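Side-chain contacts in conjugal transfer protein TRWB (Escherichia coli, PDB 1E9R), which probably couples the relaxosome to the type IV secretion channel in bacterial conjugation, as a hexameric ring of P-loop NTPase subunits resembling ring helicases and F1-ATPase: residues B[45-49]-B[50-54]; B[66-69]-B[70-73]; B[91-94]-B[95-99]; B[256-259]-B[260-264]. All coordinates share one frame; numbering follows the deposited sequence.

Overall arrangement
All four contacts are local and lie within the P-loop NTPase fold of one subunit. Contact 2 forms the first two turns of the helix after the P-loop and holds the sulfate, probably at a nucleotide phosphate site. Contact 3, on helix 92-97, touches it directly: the centres are 13 Å apart, and Arg71 NE reaches Asp92 OD2 at 3.3 Å while the Arg71 chain lies on Phe97. Contact 1, the turn leading into strand 56-59, has its centre 15 Å from that of contact 2 without touching it. Contact 4 stands apart on helix 252-269, its centre about 20, 22 and 27 Å from the centres of contacts 3, 2 and 1.

Contact 1. Residues B[45-49]-B[50-54]; sequences VPMPR and DAEPR
Glu52 folds back beside Arg49 and Met47 where two overlapping type I turns, running into a short 3-10 segment, carry the chain from strand 45-46 toward strand 56-59. The first turn is closed by Ala51 N on Pro48 O at 2.8 Å, the second by Glu52 N on Arg49 O at 3.2 Å. In both the donor stands above the carbonyl plane, in keeping with the tight winding. The Glu52 side chain starts over this backbone, its CB 3.4 Å from Arg49 O. With CG beside the backbone N (chi1 -74°) the chain turns back over the preceding residues, and Glu52 CG comes 4.1 Å from Met47 CG. Beyond CG it runs extended, alongside Arg49 and pointing the same way, until Glu52 OE2 lies 3.6 Å from Arg49 CD. The carboxylate and guanidinium planes are only 18° apart, yet Glu52 OE2 sits well out of the guanidinium plane and 4.4 Å from Arg49 NE, so the attraction is one of charge alone. The oxygens have stronger partners elsewhere: OE1 makes a salt bridge with Arg310 and OE2 one with Arg80, which would favour an ionised carboxylate in this buried place. A water joins Met47 O to OE2, although its approach to OE2 is doubtfully short. The extended Met47 chain brings its CE within 4.0 Å of Ala51 CB. Further on, Arg54, which also meets Asp402 of a neighbouring subunit, closes on Asp50 through a salt bridge of 2.8 Å between Arg54 NH2 and Asp50 OD1.

Contact 2. Residues B[66-69]-B[70-73]; sequences KSVL and LREL. With SO4 (sulfate ion), chain I.
Lys66 to Leu73 make a succession of contacts between residues four apart, in the first two turns of helix 66-79, which follows the probable Walker A P-loop and strand 56-59 of the NTPase fold. Four regular bonds build these turns, from Leu70 N on Lys66 O at 2.9 Å to Leu73 N on Leu69 O at 3.0 Å. The amino end of the helix meets a sulfate, probably marking a phosphate position of a bound nucleotide. Ser67 N points almost straight at sulfate O2 (2.9 Å, 171°), while Gly63 and Gly65 lend further backbone amides. Lys66 bends at both chi3 and chi4, so that its chain arches around sulfate O3 and Lys66 NZ grips that oxygen at 2.6 Å; Gly60 O is a second acceptor for NZ. One turn on, Arg71 doubles back along the helix through a bend at chi3. Ser67 O and Val68 CA lie over one face of its guanidinium, and Arg71 NH2 comes within 3.5 Å of Ser67 OG. Leu69 and Leu73 instead run side by side toward the sheet, where Leu69 meets Val58 and Leu73 meets Leu56, and between them CD2 of Leu69 rests 4.2 Å from CD1 of Leu73.

Contact 3. Residues B[91-94]-B[95-99]; sequences GDML and SKFGR
At the edge of the Phe97 ring sits the sulfur of Met93, one helical turn earlier: Met93 SD is 5.0 Å from the ring centroid and 82° off its normal, a Met-aromatic contact whose closest approach is 3.9 Å, to Phe97 CE2. One face of the ring carries CB of its own neighbour Lys96, placed over the centre, and the ring also makes an edge-to-face contact with Phe425. Met93 gets there by bending at chi2 and chi3, which brings the thioether against the ring edge. The other flat group, the Asp92 carboxylate, is shared by two cations. Lys96, extended beyond CG, runs back along the helix to bring its NZ 3.3 Å from Asp92 OD1 in a salt bridge whose hydrogen bond is weak, and OD2 completes a salt bridge with Arg71. The two pairings would limit the rotation of the carboxylate. Ser95, its OG in the crowded position between backbone N and carbonyl carbon (chi1 72°), gives a hydrogen bond back to Asp92 O at 2.6 Å. Ser95 N meanwhile bonds to Gly91 O, whose residue has the positive phi favoured by glycine and leads into the first turn. The short helix 92-97 ends with Gly98 N on Leu94 O at 2.8 Å. Asp88, in the preceding strand 83-89, receives the amides of Met93 and Leu94 at the other end. The helix lies between its neighbours, with Met93, Lys96 and Phe97 against helix 66-79 and Met93 and Leu94 against strand 243-247.

Contact 4. Residues B[256-259]-B[260-264]; sequences RPLI and SAWVD
Arg256 O is gripped twice by Ser260, four residues on in helix 252-269 of the NTPase fold: the backbone N bonds to it at 2.9 Å and the hydroxyl OG at 2.7 Å. The two donors reach the oxygen from opposite faces of its carbonyl plane. Ser260 places OG beside its own backbone N (chi1 -64°), which turns the hydroxyl back along the helix, and OG in turn accepts from Glu292 N. The buried hydroxyl is thus used both as donor and as acceptor, tying the helix to the loop after strand 281-285. The Arg256 side chain serves the same loop through NE on Ser290 O. The grip comes where the helix is kinked at Pro257, and regular bonding continues beyond it, with a nearly straight Val263 N to Ile259 O bond of 2.9 Å. On another side of the helix, Trp262 packs with Ile259 against Ile245 of strand 243-247 and meets Trp115 edge to face. Leu258 lies across the indole with both methyls on it. Leu258 CD1 is 3.5 Å from Trp262 CH2, and Leu258 CD2 makes a CH-pi contact over the six-membered ring of Trp262, 3.7 Å from the centroid and 23° off the normal.

Contact 1. Residues B[45-49]-B[50-54]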
# COMPACT_ATOMS: atom_id res chain seq x y z
N VAL B 45 -3.15 -41.52 11.72
CA VAL B 45 -1.94 -41.82 10.97
C VAL B 45 -0.72 -41.62 11.85
O VAL B 45 -0.56 -40.56 12.44
CB VAL B 45 -1.79 -40.92 9.73
CG1 VAL B 45 -0.61 -41.39 8.90
CG2 VAL B 45 -3.07 -40.92 8.91
N PRO B 46 0.14 -42.64 11.95
CA PRO B 46 1.34 -42.51 12.78
C PRO B 46 2.27 -41.44 12.23
O PRO B 46 2.56 -41.38 11.03
CB PRO B 46 1.96 -43.91 12.74
CG PRO B 46 1.52 -44.44 11.43
CD PRO B 46 0.08 -43.98 11.34
N MET B 47 2.73 -40.57 13.13
CA MET B 47 3.59 -39.48 12.75
C MET B 47 5.05 -39.89 12.69
O MET B 47 5.59 -40.46 13.64
CB MET B 47 3.38 -38.33 13.74
CG MET B 47 4.35 -37.19 13.60
SD MET B 47 3.74 -35.72 14.43
CE MET B 47 4.48 -34.44 13.41
N PRO B 48 5.72 -39.63 11.56
CA PRO B 48 7.13 -39.97 11.43
C PRO B 48 7.86 -39.35 12.59
O PRO B 48 7.72 -38.15 12.85
CB PRO B 48 7.52 -39.33 10.11
CG PRO B 48 6.27 -39.47 9.31
CD PRO B 48 5.19 -39.09 10.29
N ARG B 49 8.62 -40.16 13.31
CA ARG B 49 9.37 -39.68 14.46
C ARG B 49 10.22 -38.46 14.17
O ARG B 49 10.28 -37.53 14.97
CB ARG B 49 10.27 -40.80 14.99
CG ARG B 49 9.61 -41.77 15.94
CD ARG B 49 9.82 -41.29 17.35
NE ARG B 49 9.60 -42.37 18.29
CZ ARG B 49 9.97 -42.32 19.56
NH1 ARG B 49 10.59 -41.23 20.02
NH2 ARG B 49 9.73 -43.34 20.38
N ASP B 50 10.87 -38.45 13.01
CA ASP B 50 11.74 -37.35 12.62
C ASP B 50 10.96 -36.08 12.30
O ASP B 50 11.53 -35.00 12.17
CB ASP B 50 12.60 -37.76 11.40
CG ASP B 50 11.75 -38.06 10.16
OD1 ASP B 50 11.05 -37.15 9.65
OD2 ASP B 50 11.79 -39.21 9.67
N ALA B 51 9.64 -36.22 12.18
CA ALA B 51 8.78 -35.09 11.87
C ALA B 51 8.35 -34.38 13.15
O ALA B 51 8.07 -33.18 13.14
CB ALA B 51 7.57 -35.57 11.11
N GLU B 52 8.30 -35.12 14.25
CA GLU B 52 7.88 -34.57 15.53
C GLU B 52 8.51 -33.23 15.92
O GLU B 52 7.79 -32.28 16.23
CB GLU B 52 8.11 -35.58 16.64
CG GLU B 52 7.14 -36.72 16.62
CD GLU B 52 7.47 -37.74 17.67
OE1 GLU B 52 8.14 -37.37 18.66
OE2 GLU B 52 7.07 -38.90 17.50
N PRO B 53 9.85 -33.15 15.94
CA PRO B 53 10.50 -31.89 16.32
C PRO B 53 10.55 -30.83 15.21
O PRO B 53 11.18 -29.79 15.38
CB PRO B 53 11.87 -32.35 16.78
CG PRO B 53 12.14 -33.49 15.87
CD PRO B 53 10.83 -34.24 15.84
N ARG B 54 9.88 -31.10 14.09
CA ARG B 54 9.83 -30.15 12.98
C ARG B 54 8.44 -29.48 12.96
O ARG B 54 8.10 -28.72 12.06
CB ARG B 54 10.16 -30.82 11.64
CG ARG B 54 11.67 -31.06 11.47
CD ARG B 54 12.07 -31.56 10.06
NE ARG B 54 11.52 -32.88 9.71
CZ ARG B 54 11.73 -33.51 8.55
NH1 ARG B 54 12.49 -32.95 7.61
NH2 ARG B 54 11.20 -34.71 8.32
O HOH W 1 5.60 -40.38 16.24

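Contact 2. Residues B[66-69]-B[70-73]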
# COMPACT_ATOMS: atom_id res chain seq x y z
N LYS B 66 -10.24 -29.33 14.78
CA LYS B 66 -8.88 -29.08 15.25
C LYS B 66 -8.62 -29.59 16.67
O LYS B 66 -7.58 -30.20 16.95
CB LYS B 66 -8.56 -27.58 15.19
CG LYS B 66 -8.64 -26.96 13.80
CD LYS B 66 -8.19 -25.51 13.80
CE LYS B 66 -9.14 -24.63 14.59
NZ LYS B 66 -10.46 -24.50 13.93
N SER B 67 -9.56 -29.33 17.57
CA SER B 67 -9.44 -29.75 18.97
C SER B 67 -9.44 -31.26 19.08
O SER B 67 -8.70 -31.83 19.89
CB SER B 67 -10.58 -29.17 19.81
OG SER B 67 -11.84 -29.66 19.37
N VAL B 68 -10.27 -31.92 18.28
CA VAL B 68 -10.33 -33.38 18.30
C VAL B 68 -8.96 -33.91 17.92
O VAL B 68 -8.42 -34.79 18.58
CB VAL B 68 -11.37 -33.93 17.30
CG1 VAL B 68 -11.24 -35.44 17.21
CG2 VAL B 68 -12.77 -33.55 17.74
N LEU B 69 -8.38 -33.36 16.85
CA LEU B 69 -7.07 -33.80 16.36
C LEU B 69 -5.98 -33.55 17.38
O LEU B 69 -5.15 -34.43 17.62
CB LEU B 69 -6.72 -33.10 15.05
CG LEU B 69 -5.52 -33.66 14.27
CD1 LEU B 69 -5.59 -33.19 12.84
CD2 LEU B 69 -4.21 -33.24 14.91
N LEU B 70 -5.97 -32.36 17.98
CA LEU B 70 -4.96 -32.04 18.99
C LEU B 70 -5.12 -32.95 20.21
O LEU B 70 -4.12 -33.36 20.81
CB LEU B 70 -5.06 -30.59 19.44
CG LEU B 70 -4.15 -29.61 18.70
CD1 LEU B 70 -4.64 -29.46 17.26
CD2 LEU B 70 -4.16 -28.27 19.43
N ARG B 71 -6.36 -33.25 20.58
CA ARG B 71 -6.65 -34.11 21.73
C ARG B 71 -6.05 -35.49 21.48
O ARG B 71 -5.37 -36.06 22.35
CB ARG B 71 -8.17 -34.22 21.94
CG ARG B 71 -8.56 -34.55 23.38
CD ARG B 71 -10.07 -34.54 23.56
NE ARG B 71 -10.65 -33.25 23.23
CZ ARG B 71 -11.67 -33.08 22.38
NH1 ARG B 71 -12.21 -34.14 21.79
NH2 ARG B 71 -12.14 -31.87 22.12
N GLU B 72 -6.29 -36.03 20.29
CA GLU B 72 -5.76 -37.33 19.91
C GLU B 72 -4.23 -37.36 19.96
O GLU B 72 -3.63 -38.30 20.47
CB GLU B 72 -6.22 -37.68 18.50
CG GLU B 72 -5.40 -38.79 17.87
CD GLU B 72 -5.92 -39.21 16.51
OE1 GLU B 72 -7.07 -38.86 16.14
OE2 GLU B 72 -5.15 -39.91 15.82
N LEU B 73 -3.61 -36.34 19.40
CA LEU B 73 -2.16 -36.25 19.38
C LEU B 73 -1.59 -36.21 20.80
O LEU B 73 -0.62 -36.90 21.11
CB LEU B 73 -1.73 -35.00 18.62
CG LEU B 73 -0.79 -35.22 17.45
CD1 LEU B 73 -0.54 -33.90 16.77
CD2 LEU B 73 0.51 -35.82 17.92
S SO4 I . -12.64 -27.04 15.90
O1 SO4 I . -13.64 -28.01 15.42
O2 SO4 I . -11.80 -27.69 16.91
O3 SO4 I . -11.82 -26.57 14.76
O4 SO4 I . -13.35 -25.89 16.50

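Contact 3. Residues B[91-94]-B[95-99]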
# COMPACT_ATOMS: atom_id res chain seq x y z
N GLY B 91 -10.04 -25.75 30.40
CA GLY B 91 -9.53 -26.95 31.07
C GLY B 91 -10.05 -28.28 30.54
O GLY B 91 -10.08 -29.27 31.29
N ASP B 92 -10.44 -28.32 29.27
CA ASP B 92 -10.94 -29.55 28.66
C ASP B 92 -9.95 -30.72 28.73
O ASP B 92 -10.29 -31.82 29.16
CB ASP B 92 -11.32 -29.31 27.20
CG ASP B 92 -11.54 -30.61 26.44
OD1 ASP B 92 -12.44 -31.40 26.84
OD2 ASP B 92 -10.82 -30.85 25.44
N MET B 93 -8.71 -30.48 28.30
CA MET B 93 -7.70 -31.53 28.33
C MET B 93 -7.28 -31.86 29.75
O MET B 93 -6.93 -33.00 30.05
CB MET B 93 -6.48 -31.11 27.51
CG MET B 93 -6.75 -31.11 26.02
SD MET B 93 -5.42 -31.97 25.17
CE MET B 93 -4.94 -30.70 23.90
N LEU B 94 -7.31 -30.86 30.62
CA LEU B 94 -6.95 -31.03 32.02
C LEU B 94 -7.94 -32.00 32.66
O LEU B 94 -7.56 -32.88 33.43
CB LEU B 94 -7.01 -29.68 32.75
CG LEU B 94 -7.03 -29.72 34.29
CD1 LEU B 94 -5.71 -30.27 34.82
CD2 LEU B 94 -7.29 -28.34 34.84
N SER B 95 -9.21 -31.81 32.31
CA SER B 95 -10.27 -32.64 32.85
C SER B 95 -10.20 -34.08 32.38
O SER B 95 -10.68 -34.98 33.05
CB SER B 95 -11.63 -32.04 32.50
OG SER B 95 -11.90 -32.20 31.12
N LYS B 96 -9.58 -34.32 31.22
CA LYS B 96 -9.50 -35.68 30.71
C LYS B 96 -8.14 -36.32 30.86
O LYS B 96 -8.05 -37.54 30.99
CB LYS B 96 -9.93 -35.72 29.25
CG LYS B 96 -11.41 -35.47 29.04
CD LYS B 96 -11.71 -35.23 27.58
CE LYS B 96 -13.17 -34.82 27.37
NZ LYS B 96 -13.42 -34.45 25.94
N PHE B 97 -7.08 -35.52 30.84
CA PHE B 97 -5.74 -36.09 30.95
C PHE B 97 -4.93 -35.66 32.16
O PHE B 97 -3.80 -36.11 32.35
CB PHE B 97 -4.95 -35.77 29.68
CG PHE B 97 -5.65 -36.14 28.41
CD1 PHE B 97 -6.07 -37.45 28.19
CD2 PHE B 97 -5.90 -35.19 27.43
CE1 PHE B 97 -6.73 -37.80 27.02
CE2 PHE B 97 -6.55 -35.53 26.26
CZ PHE B 97 -6.96 -36.84 26.05
N GLY B 98 -5.52 -34.79 32.98
CA GLY B 98 -4.84 -34.29 34.16
C GLY B 98 -4.62 -35.31 35.27
O GLY B 98 -5.58 -35.86 35.82
N ARG B 99 -3.35 -35.56 35.59
CA ARG B 99 -3.00 -36.50 36.65
C ARG B 99 -2.64 -35.70 37.90
O ARG B 99 -2.58 -34.48 37.87
CB ARG B 99 -1.82 -37.37 36.23
CG ARG B 99 -2.10 -38.23 35.01
CD ARG B 99 -0.79 -38.64 34.35
NE ARG B 99 0.20 -37.56 34.41
CZ ARG B 99 1.35 -37.54 33.74
NH1 ARG B 99 1.68 -38.54 32.94
NH2 ARG B 99 2.18 -36.51 33.88

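Contact 4. Residues B[256-259]-B[260-264]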
# COMPACT_ATOMS: atom_id res chain seq x y z
N ARG B 256 -5.43 -12.84 27.82
CA ARG B 256 -4.55 -12.92 26.65
C ARG B 256 -3.08 -12.58 26.94
O ARG B 256 -2.18 -13.36 26.60
CB ARG B 256 -5.10 -12.01 25.55
CG ARG B 256 -4.52 -12.25 24.19
CD ARG B 256 -5.24 -11.40 23.17
NE ARG B 256 -4.82 -11.71 21.80
CZ ARG B 256 -4.17 -10.86 21.00
NH1 ARG B 256 -3.85 -9.64 21.42
NH2 ARG B 256 -3.83 -11.24 19.76
N PRO B 257 -2.79 -11.42 27.56
CA PRO B 257 -1.38 -11.14 27.82
C PRO B 257 -0.66 -12.08 28.80
O PRO B 257 0.53 -12.37 28.63
CB PRO B 257 -1.39 -9.68 28.29
CG PRO B 257 -2.77 -9.47 28.77
CD PRO B 257 -3.62 -10.23 27.80
N LEU B 258 -1.37 -12.55 29.83
CA LEU B 258 -0.78 -13.47 30.82
C LEU B 258 -0.46 -14.81 30.18
O LEU B 258 0.64 -15.32 30.33
CB LEU B 258 -1.74 -13.71 32.00
CG LEU B 258 -1.06 -13.87 33.37
CD1 LEU B 258 -1.98 -14.64 34.31
CD2 LEU B 258 0.27 -14.60 33.23
N ILE B 259 -1.45 -15.38 29.49
CA ILE B 259 -1.29 -16.67 28.82
C ILE B 259 -0.17 -16.53 27.78
O ILE B 259 0.72 -17.39 27.70
CB ILE B 259 -2.61 -17.10 28.14
CG1 ILE B 259 -3.69 -17.32 29.20
CG2 ILE B 259 -2.42 -18.40 27.39
CD1 ILE B 259 -5.13 -17.27 28.64
N SER B 260 -0.19 -15.44 27.01
CA SER B 260 0.86 -15.19 26.03
C SER B 260 2.21 -15.15 26.76
O SER B 260 3.21 -15.66 26.27
CB SER B 260 0.64 -13.86 25.30
OG SER B 260 -0.55 -13.89 24.55
N ALA B 261 2.24 -14.54 27.93
CA ALA B 261 3.48 -14.48 28.69
C ALA B 261 3.98 -15.88 29.02
O ALA B 261 5.16 -16.19 28.85
CB ALA B 261 3.27 -13.69 29.97
N TRP B 262 3.08 -16.73 29.50
CA TRP B 262 3.48 -18.08 29.87
C TRP B 262 4.01 -18.85 28.67
O TRP B 262 5.10 -19.43 28.73
CB TRP B 262 2.32 -18.84 30.52
CG TRP B 262 2.03 -18.38 31.94
CD1 TRP B 262 2.93 -17.92 32.85
CD2 TRP B 262 0.75 -18.36 32.59
NE1 TRP B 262 2.30 -17.60 34.03
CE2 TRP B 262 0.96 -17.86 33.89
CE3 TRP B 262 -0.55 -18.71 32.20
CZ2 TRP B 262 -0.09 -17.71 34.81
CZ3 TRP B 262 -1.59 -18.55 33.11
CH2 TRP B 262 -1.35 -18.05 34.41
N VAL B 263 3.24 -18.85 27.59
CA VAL B 263 3.68 -19.55 26.39
C VAL B 263 5.08 -19.09 25.97
O VAL B 263 5.93 -19.91 25.62
CB VAL B 263 2.70 -19.31 25.23
CG1 VAL B 263 3.27 -19.91 23.95
CG2 VAL B 263 1.36 -19.93 25.56
N ASP B 264 5.32 -17.78 26.01
CA ASP B 264 6.62 -17.25 25.63
C ASP B 264 7.70 -17.64 26.63
O ASP B 264 8.84 -17.89 26.24
CB ASP B 264 6.56 -15.72 25.51
CG ASP B 264 7.74 -15.16 24.74
OD1 ASP B 264 7.71 -15.28 23.50
OD2 ASP B 264 8.68 -14.64 25.37